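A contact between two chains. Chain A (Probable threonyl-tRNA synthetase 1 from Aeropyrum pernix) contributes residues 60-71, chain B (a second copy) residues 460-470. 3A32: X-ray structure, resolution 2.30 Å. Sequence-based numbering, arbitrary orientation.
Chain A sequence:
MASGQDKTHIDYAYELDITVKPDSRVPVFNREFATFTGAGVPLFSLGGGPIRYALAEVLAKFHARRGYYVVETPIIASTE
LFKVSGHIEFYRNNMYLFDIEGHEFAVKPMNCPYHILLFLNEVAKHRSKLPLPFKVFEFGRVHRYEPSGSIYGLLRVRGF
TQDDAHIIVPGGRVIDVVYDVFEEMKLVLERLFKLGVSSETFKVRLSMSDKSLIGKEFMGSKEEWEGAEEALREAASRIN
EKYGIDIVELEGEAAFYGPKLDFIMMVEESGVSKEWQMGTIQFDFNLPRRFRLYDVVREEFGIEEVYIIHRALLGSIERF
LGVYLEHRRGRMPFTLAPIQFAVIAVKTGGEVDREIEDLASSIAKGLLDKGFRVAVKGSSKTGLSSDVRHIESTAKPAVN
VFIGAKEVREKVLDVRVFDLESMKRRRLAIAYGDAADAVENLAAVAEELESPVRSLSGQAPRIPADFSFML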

ATOM      1  N   ALA A  60      -7.356  -2.160  -3.699  1.00  3.75           N
ATOM      2  CA  ALA A  60      -6.999  -1.229  -4.758  1.00  4.37           C
ATOM      3  C   ALA A  60      -7.236  -1.820  -6.153  1.00  4.76           C
ATOM      4  O   ALA A  60      -7.922  -1.217  -6.975  1.00  4.71           O
ATOM      5  CB  ALA A  60      -5.524  -0.726  -4.611  1.00  3.62           C
ATOM      6  N   LYS A  61      -6.679  -2.996  -6.411  1.00  4.91           N
ATOM      7  CA  LYS A  61      -6.865  -3.686  -7.696  1.00  5.46           C
ATOM      8  C   LYS A  61      -8.301  -4.084  -7.985  1.00  6.01           C
ATOM      9  O   LYS A  61      -8.743  -3.949  -9.145  1.00  6.67           O
ATOM     10  CB  LYS A  61      -5.923  -4.904  -7.817  1.00  5.38           C
ATOM     11  CG  LYS A  61      -4.427  -4.503  -7.809  1.00  5.15           C
ATOM     12  CD  LYS A  61      -3.470  -5.686  -7.708  1.00  4.28           C
ATOM     13  CE  LYS A  61      -2.052  -5.160  -7.808  1.00  3.04           C
ATOM     14  NZ  LYS A  61      -1.010  -6.229  -7.704  1.00  5.48           N
ATOM     15  N   PHE A  62      -9.023  -4.570  -6.960  1.00  5.91           N
ATOM     16  CA  PHE A  62     -10.473  -4.842  -7.088  1.00  5.89           C
ATOM     17  C   PHE A  62     -11.239  -3.602  -7.562  1.00  6.63           C
ATOM     18  O   PHE A  62     -12.035  -3.671  -8.506  1.00  6.00           O
ATOM     19  CB  PHE A  62     -11.093  -5.367  -5.791  1.00  5.21           C
ATOM     20  CG  PHE A  62     -12.620  -5.504  -5.860  1.00  6.76           C
ATOM     21  CD1 PHE A  62     -13.221  -6.433  -6.736  1.00  7.44           C
ATOM     22  CD2 PHE A  62     -13.444  -4.710  -5.059  1.00  6.14           C
ATOM     23  CE1 PHE A  62     -14.630  -6.543  -6.819  1.00  8.15           C
ATOM     24  CE2 PHE A  62     -14.840  -4.796  -5.131  1.00  9.41           C
ATOM     25  CZ  PHE A  62     -15.442  -5.737  -6.006  1.00  9.05           C
ATOM     26  N   HIS A  63     -10.949  -2.456  -6.932  1.00  6.08           N
ATOM     27  CA  HIS A  63     -11.576  -1.220  -7.326  1.00  6.08           C
ATOM     28  C   HIS A  63     -11.167  -0.714  -8.674  1.00  5.80           C
ATOM     29  O   HIS A  63     -12.020  -0.283  -9.452  1.00  6.48           O
ATOM     30  CB  HIS A  63     -11.432  -0.188  -6.224  1.00  5.04           C
ATOM     31  CG  HIS A  63     -12.338  -0.476  -5.065  1.00  5.83           C
ATOM     32  ND1 HIS A  63     -12.020  -1.380  -4.071  1.00  4.54           N
ATOM     33  CD2 HIS A  63     -13.577  -0.019  -4.775  1.00  3.41           C
ATOM     34  CE1 HIS A  63     -12.991  -1.404  -3.176  1.00  3.70           C
ATOM     35  NE2 HIS A  63     -13.973  -0.631  -3.606  1.00  3.47           N
ATOM     36  N   ALA A  64      -9.886  -0.804  -8.996  1.00  5.54           N
ATOM     37  CA  ALA A  64      -9.448  -0.427 -10.349  1.00  5.93           C
ATOM     38  C   ALA A  64     -10.144  -1.261 -11.490  1.00  6.64           C
ATOM     39  O   ALA A  64     -10.529  -0.711 -12.530  1.00  8.67           O
ATOM     40  CB  ALA A  64      -7.963  -0.451 -10.441  1.00  3.32           C
ATOM     41  N   ARG A  65     -10.370  -2.554 -11.264  1.00  6.72           N
ATOM     42  CA  ARG A  65     -11.050  -3.432 -12.216  1.00  6.85           C
ATOM     43  C   ARG A  65     -12.567  -3.185 -12.387  1.00  7.69           C
ATOM     44  O   ARG A  65     -13.150  -3.556 -13.408  1.00  8.08           O
ATOM     45  CB  ARG A  65     -10.830  -4.879 -11.761  1.00  5.91           C
ATOM     46  CG  ARG A  65      -9.412  -5.312 -12.070  1.00  9.63           C
ATOM     47  CD  ARG A  65      -8.901  -6.423 -11.220  1.00 17.80           C
ATOM     48  NE  ARG A  65      -9.679  -7.661 -11.331  1.00 24.32           N
ATOM     49  CZ  ARG A  65      -9.608  -8.532 -12.342  1.00 27.75           C
ATOM     50  NH1 ARG A  65      -8.793  -8.306 -13.378  1.00 27.65           N
ATOM     51  NH2 ARG A  65     -10.362  -9.642 -12.298  1.00 28.77           N
ATOM     52  N   ARG A  66     -13.181  -2.607 -11.358  1.00  6.20           N
ATOM     53  CA  ARG A  66     -14.551  -2.195 -11.314  1.00  6.12           C
ATOM     54  C   ARG A  66     -14.752  -0.735 -11.779  1.00  6.33           C
ATOM     55  O   ARG A  66     -15.852  -0.243 -11.722  1.00  6.75           O
ATOM     56  CB  ARG A  66     -15.075  -2.333  -9.852  1.00  5.67           C
ATOM     57  CG  ARG A  66     -15.031  -3.770  -9.233  1.00  6.24           C
ATOM     58  CD  ARG A  66     -16.006  -4.766  -9.875  1.00  5.79           C
ATOM     59  NE  ARG A  66     -17.350  -4.217  -9.758  1.00 12.23           N
ATOM     60  CZ  ARG A  66     -18.508  -4.870  -9.969  1.00 13.65           C
ATOM     61  NH1 ARG A  66     -18.520  -6.157 -10.317  1.00 11.17           N
ATOM     62  NH2 ARG A  66     -19.664  -4.211  -9.806  1.00 12.77           N
ATOM     63  N   GLY A  67     -13.699  -0.051 -12.206  1.00  5.97           N
ATOM     64  CA  GLY A  67     -13.843   1.260 -12.808  1.00  5.82           C
ATOM     65  C   GLY A  67     -13.548   2.458 -11.920  1.00  6.42           C
ATOM     66  O   GLY A  67     -13.886   3.604 -12.299  1.00  8.28           O
ATOM     67  N   TYR A  68     -12.957   2.224 -10.750  1.00  5.69           N
ATOM     68  CA  TYR A  68     -12.578   3.310  -9.858  1.00  5.22           C
ATOM     69  C   TYR A  68     -11.166   3.680 -10.170  1.00  5.24           C
ATOM     70  O   TYR A  68     -10.334   2.844 -10.411  1.00  4.42           O
ATOM     71  CB  TYR A  68     -12.605   2.904  -8.368  1.00  5.00           C
ATOM     72  CG  TYR A  68     -13.967   2.573  -7.775  1.00  5.58           C
ATOM     73  CD1 TYR A  68     -14.619   3.455  -6.894  1.00  2.00           C
ATOM     74  CD2 TYR A  68     -14.586   1.321  -8.060  1.00  7.18           C
ATOM     75  CE1 TYR A  68     -15.854   3.127  -6.355  1.00  5.24           C
ATOM     76  CE2 TYR A  68     -15.828   0.982  -7.528  1.00  3.04           C
ATOM     77  CZ  TYR A  68     -16.454   1.876  -6.681  1.00  5.00           C
ATOM     78  OH  TYR A  68     -17.664   1.489  -6.153  1.00  3.21           O
ATOM     79  N   TYR A  69     -10.888   4.961 -10.114  1.00  6.40           N
ATOM     80  CA  TYR A  69      -9.530   5.415 -10.119  1.00  6.82           C
ATOM     81  C   TYR A  69      -8.989   5.254  -8.717  1.00  6.21           C
ATOM     82  O   TYR A  69      -9.619   5.700  -7.766  1.00  6.35           O
ATOM     83  CB  TYR A  69      -9.525   6.856 -10.458  1.00  6.63           C
ATOM     84  CG  TYR A  69     -10.153   7.194 -11.765  1.00  7.96           C
ATOM     85  CD1 TYR A  69      -9.625   6.708 -12.968  1.00  9.29           C
ATOM     86  CD2 TYR A  69     -11.243   8.095 -11.824  1.00 10.09           C
ATOM     87  CE1 TYR A  69     -10.207   7.055 -14.189  1.00 10.87           C
ATOM     88  CE2 TYR A  69     -11.809   8.449 -13.032  1.00  9.88           C
ATOM     89  CZ  TYR A  69     -11.285   7.935 -14.198  1.00  9.40           C
ATOM     90  OH  TYR A  69     -11.833   8.299 -15.384  1.00 12.73           O
ATOM     91  N   VAL A  70      -7.825   4.621  -8.585  1.00  5.77           N
ATOM     92  CA  VAL A  70      -7.208   4.532  -7.268  1.00  4.73           C
ATOM     93  C   VAL A  70      -6.300   5.689  -6.990  1.00  5.25           C
ATOM     94  O   VAL A  70      -5.561   6.138  -7.881  1.00  5.40           O
ATOM     95  CB  VAL A  70      -6.551   3.164  -6.983  1.00  5.16           C
ATOM     96  CG1 VAL A  70      -7.639   2.038  -7.243  1.00  4.57           C
ATOM     97  CG2 VAL A  70      -5.296   2.967  -7.777  1.00  3.17           C
ATOM     98  N   VAL A  71      -6.399   6.210  -5.774  1.00  4.08           N
ATOM     99  CA  VAL A  71      -5.655   7.364  -5.402  1.00  4.40           C
ATOM    100  C   VAL A  71      -5.110   7.230  -3.987  1.00  5.65           C
ATOM    101  O   VAL A  71      -5.482   6.330  -3.208  1.00  6.64           O
ATOM    102  CB  VAL A  71      -6.464   8.694  -5.582  1.00  3.78           C
ATOM    103  CG1 VAL A  71      -6.971   8.820  -7.034  1.00  2.55           C
ATOM    104  CG2 VAL A  71      -7.591   8.805  -4.562  1.00  2.00           C
TER
ATOM    105  N   ALA B 460       4.680  -8.528 -11.179  1.00 12.33           N
ATOM    106  CA  ALA B 460       4.525  -7.138 -11.597  1.00 11.14           C
ATOM    107  C   ALA B 460       3.068  -6.685 -11.298  1.00 10.46           C
ATOM    108  O   ALA B 460       2.122  -7.410 -11.587  1.00 10.49           O
ATOM    109  CB  ALA B 460       4.870  -6.950 -13.068  1.00 11.06           C
ATOM    110  N   PRO B 461       2.900  -5.512 -10.672  1.00  9.12           N
ATOM    111  CA  PRO B 461       1.574  -4.919 -10.423  1.00  8.15           C
ATOM    112  C   PRO B 461       0.798  -4.486 -11.638  1.00  7.12           C
ATOM    113  O   PRO B 461       1.280  -3.689 -12.429  1.00  7.08           O
ATOM    114  CB  PRO B 461       1.872  -3.646  -9.595  1.00  8.14           C
ATOM    115  CG  PRO B 461       3.238  -3.819  -9.089  1.00  9.33           C
ATOM    116  CD  PRO B 461       3.985  -4.675 -10.131  1.00  8.85           C
ATOM    117  N   ARG B 462      -0.426  -4.983 -11.734  1.00  5.60           N
ATOM    118  CA  ARG B 462      -1.369  -4.552 -12.715  1.00  6.86           C
ATOM    119  C   ARG B 462      -2.456  -3.812 -11.960  1.00  6.69           C
ATOM    120  O   ARG B 462      -3.256  -4.408 -11.233  1.00  6.75           O
ATOM    121  CB  ARG B 462      -2.004  -5.761 -13.467  1.00  6.81           C
ATOM    122  CG  ARG B 462      -0.960  -6.681 -14.137  1.00  8.75           C
ATOM    123  CD  ARG B 462      -0.639  -6.104 -15.498  1.00  8.41           C
ATOM    124  NE  ARG B 462       0.352  -6.882 -16.197  1.00  9.85           N
ATOM    125  CZ  ARG B 462       0.107  -7.967 -16.935  1.00 10.70           C
ATOM    126  NH1 ARG B 462      -1.123  -8.447 -17.069  1.00  8.53           N
ATOM    127  NH2 ARG B 462       1.130  -8.569 -17.550  1.00 10.26           N
ATOM    128  N   ILE B 463      -2.458  -2.506 -12.137  1.00  5.80           N
ATOM    129  CA  ILE B 463      -3.471  -1.681 -11.563  1.00  5.59           C
ATOM    130  C   ILE B 463      -4.081  -0.911 -12.756  1.00  6.22           C
ATOM    131  O   ILE B 463      -3.477   0.098 -13.191  1.00  5.52           O
ATOM    132  CB  ILE B 463      -2.886  -0.726 -10.545  1.00  5.56           C
ATOM    133  CG1 ILE B 463      -2.039  -1.541  -9.528  1.00  2.74           C
ATOM    134  CG2 ILE B 463      -4.084   0.108  -9.923  1.00  4.38           C
ATOM    135  CD1 ILE B 463      -1.250  -0.701  -8.578  1.00  2.31           C
ATOM    136  N   PRO B 464      -5.209  -1.451 -13.323  1.00  5.11           N
ATOM    137  CA  PRO B 464      -5.824  -0.948 -14.575  1.00  5.01           C
ATOM    138  C   PRO B 464      -6.466   0.380 -14.393  1.00  5.50           C
ATOM    139  O   PRO B 464      -6.921   0.740 -13.289  1.00  5.87           O
ATOM    140  CB  PRO B 464      -6.904  -1.983 -14.931  1.00  4.11           C
ATOM    141  CG  PRO B 464      -7.140  -2.817 -13.682  1.00  5.20           C
ATOM    142  CD  PRO B 464      -5.889  -2.653 -12.790  1.00  5.08           C
ATOM    143  N   ALA B 465      -6.503   1.117 -15.483  1.00  5.51           N
ATOM    144  CA  ALA B 465      -7.241   2.362 -15.531  1.00  5.94           C
ATOM    145  C   ALA B 465      -7.470   2.705 -16.987  1.00  5.79           C
ATOM    146  O   ALA B 465      -6.621   2.420 -17.835  1.00  6.25           O
ATOM    147  CB  ALA B 465      -6.472   3.515 -14.802  1.00  6.17           C
ATOM    148  N   ASP B 466      -8.627   3.284 -17.258  1.00  5.46           N
ATOM    149  CA  ASP B 466      -8.903   3.913 -18.529  1.00  6.50           C
ATOM    150  C   ASP B 466      -8.594   5.407 -18.419  1.00  7.38           C
ATOM    151  O   ASP B 466      -9.328   6.171 -17.776  1.00  6.89           O
ATOM    152  CB  ASP B 466     -10.357   3.662 -18.965  1.00  6.45           C
ATOM    153  CG  ASP B 466     -10.634   4.136 -20.391  1.00  9.07           C
ATOM    154  OD1 ASP B 466      -9.845   4.888 -20.996  1.00 12.33           O
ATOM    155  OD2 ASP B 466     -11.692   3.813 -20.915  1.00 13.98           O
ATOM    156  N   PHE B 467      -7.473   5.820 -19.030  1.00  7.80           N
ATOM    157  CA  PHE B 467      -7.082   7.226 -19.003  1.00  6.52           C
ATOM    158  C   PHE B 467      -7.291   7.956 -20.347  1.00  6.91           C
ATOM    159  O   PHE B 467      -6.636   8.996 -20.612  1.00  5.84           O
ATOM    160  CB  PHE B 467      -5.623   7.338 -18.561  1.00  6.49           C
ATOM    161  CG  PHE B 467      -5.394   7.104 -17.088  1.00  4.74           C
ATOM    162  CD1 PHE B 467      -6.369   7.442 -16.133  1.00  2.29           C
ATOM    163  CD2 PHE B 467      -4.156   6.605 -16.647  1.00  2.00           C
ATOM    164  CE1 PHE B 467      -6.123   7.254 -14.737  1.00  2.88           C
ATOM    165  CE2 PHE B 467      -3.882   6.449 -15.271  1.00  2.00           C
ATOM    166  CZ  PHE B 467      -4.889   6.770 -14.313  1.00  2.85           C
ATOM    167  N   SER B 468      -8.227   7.446 -21.160  1.00  6.16           N
ATOM    168  CA  SER B 468      -8.540   8.036 -22.447  1.00  7.11           C
ATOM    169  C   SER B 468      -8.759   9.538 -22.342  1.00  8.52           C
ATOM    170  O   SER B 468      -8.305  10.248 -23.217  1.00  8.56           O
ATOM    171  CB  SER B 468      -9.769   7.404 -23.100  1.00  6.29           C
ATOM    172  OG  SER B 468      -9.610   6.015 -23.208  1.00  8.84           O
ATOM    173  N   PHE B 469      -9.392  10.014 -21.259  1.00  8.89           N
ATOM    174  CA  PHE B 469      -9.732  11.445 -21.113  1.00  9.82           C
ATOM    175  C   PHE B 469      -8.530  12.376 -21.165  1.00 10.61           C
ATOM    176  O   PHE B 469      -8.690  13.581 -21.456  1.00 10.62           O
ATOM    177  CB  PHE B 469     -10.545  11.701 -19.822  1.00  9.23           C
ATOM    178  CG  PHE B 469      -9.814  11.387 -18.553  1.00  8.57           C
ATOM    179  CD1 PHE B 469      -8.999  12.362 -17.920  1.00  6.92           C
ATOM    180  CD2 PHE B 469      -9.967  10.142 -17.941  1.00  7.42           C
ATOM    181  CE1 PHE B 469      -8.350  12.078 -16.702  1.00  5.29           C
ATOM    182  CE2 PHE B 469      -9.288   9.837 -16.708  1.00  5.40           C
ATOM    183  CZ  PHE B 469      -8.488  10.788 -16.104  1.00  6.52           C
ATOM    184  N   MET B 470      -7.336  11.803 -20.889  1.00 11.30           N
ATOM    185  CA  MET B 470      -6.066  12.526 -20.848  1.00 10.83           C
ATOM    186  C   MET B 470      -5.482  12.776 -22.231  1.00 11.57           C
ATOM    187  O   MET B 470      -4.570  13.590 -22.371  1.00 12.03           O
ATOM    188  CB  MET B 470      -5.017  11.733 -20.059  1.00 10.52           C
ATOM    189  CG  MET B 470      -5.327  11.528 -18.573  1.00  8.63           C
ATOM    190  SD  MET B 470      -3.904  10.779 -17.690  1.00 12.22           S
ATOM    191  CE  MET B 470      -4.619  10.730 -16.031  1.00  9.44           C
TER
HETATM  192  O   HOH W   1      -8.780   2.789 -12.630  1.00 10.09           O

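What fills the apolar centre? Ile B463 and Pro B464 lie against the last turns of the chain A helix, where Ala A64 points its CB toward them. Ala A64 CB sits 4.0 Å from Ile B463 CG2 and 3.8 Å from Pro B464 CD. So small a side chain leaves room for the chain B backbone to come close, with Ala A64 CB 3.3 Å from Pro B464 O. Val A70 CG2 meets Ile B463 CG2 at 3.8 Å, so helix and strand of chain A share one isoleucine.

How does a lysine fit beside this apolar centre? Lys A61 is nearly fully extended beyond its m chi1. Lys A61 CE lies 4.0 Å from Ile B463 CG1, while Lys A61 CG packs 3.6 Å from the carbonyl Arg B462 O. The charged NZ is satisfied elsewhere in the structure.

What does Tyr A69 contribute? Chain B covers 82 Å² of it, the largest share of any residue, and two phenylalanines lie close to its ring. Tyr A69 CD1 is 4.0 Å from Phe B467 CE1, and Tyr A69 CZ is 3.7 Å from Phe B469 CE2. The rings of Tyr A69 and Phe B469 meet obliquely, their planes at 74°.

Where is the polar edge? No direct hydrogen bond joins the stretches; water 1 bridges them instead, donating to Tyr A68 O (2.7 Å) and to Pro B464 O (2.8 Å), two backbone acceptors that could not bond each other.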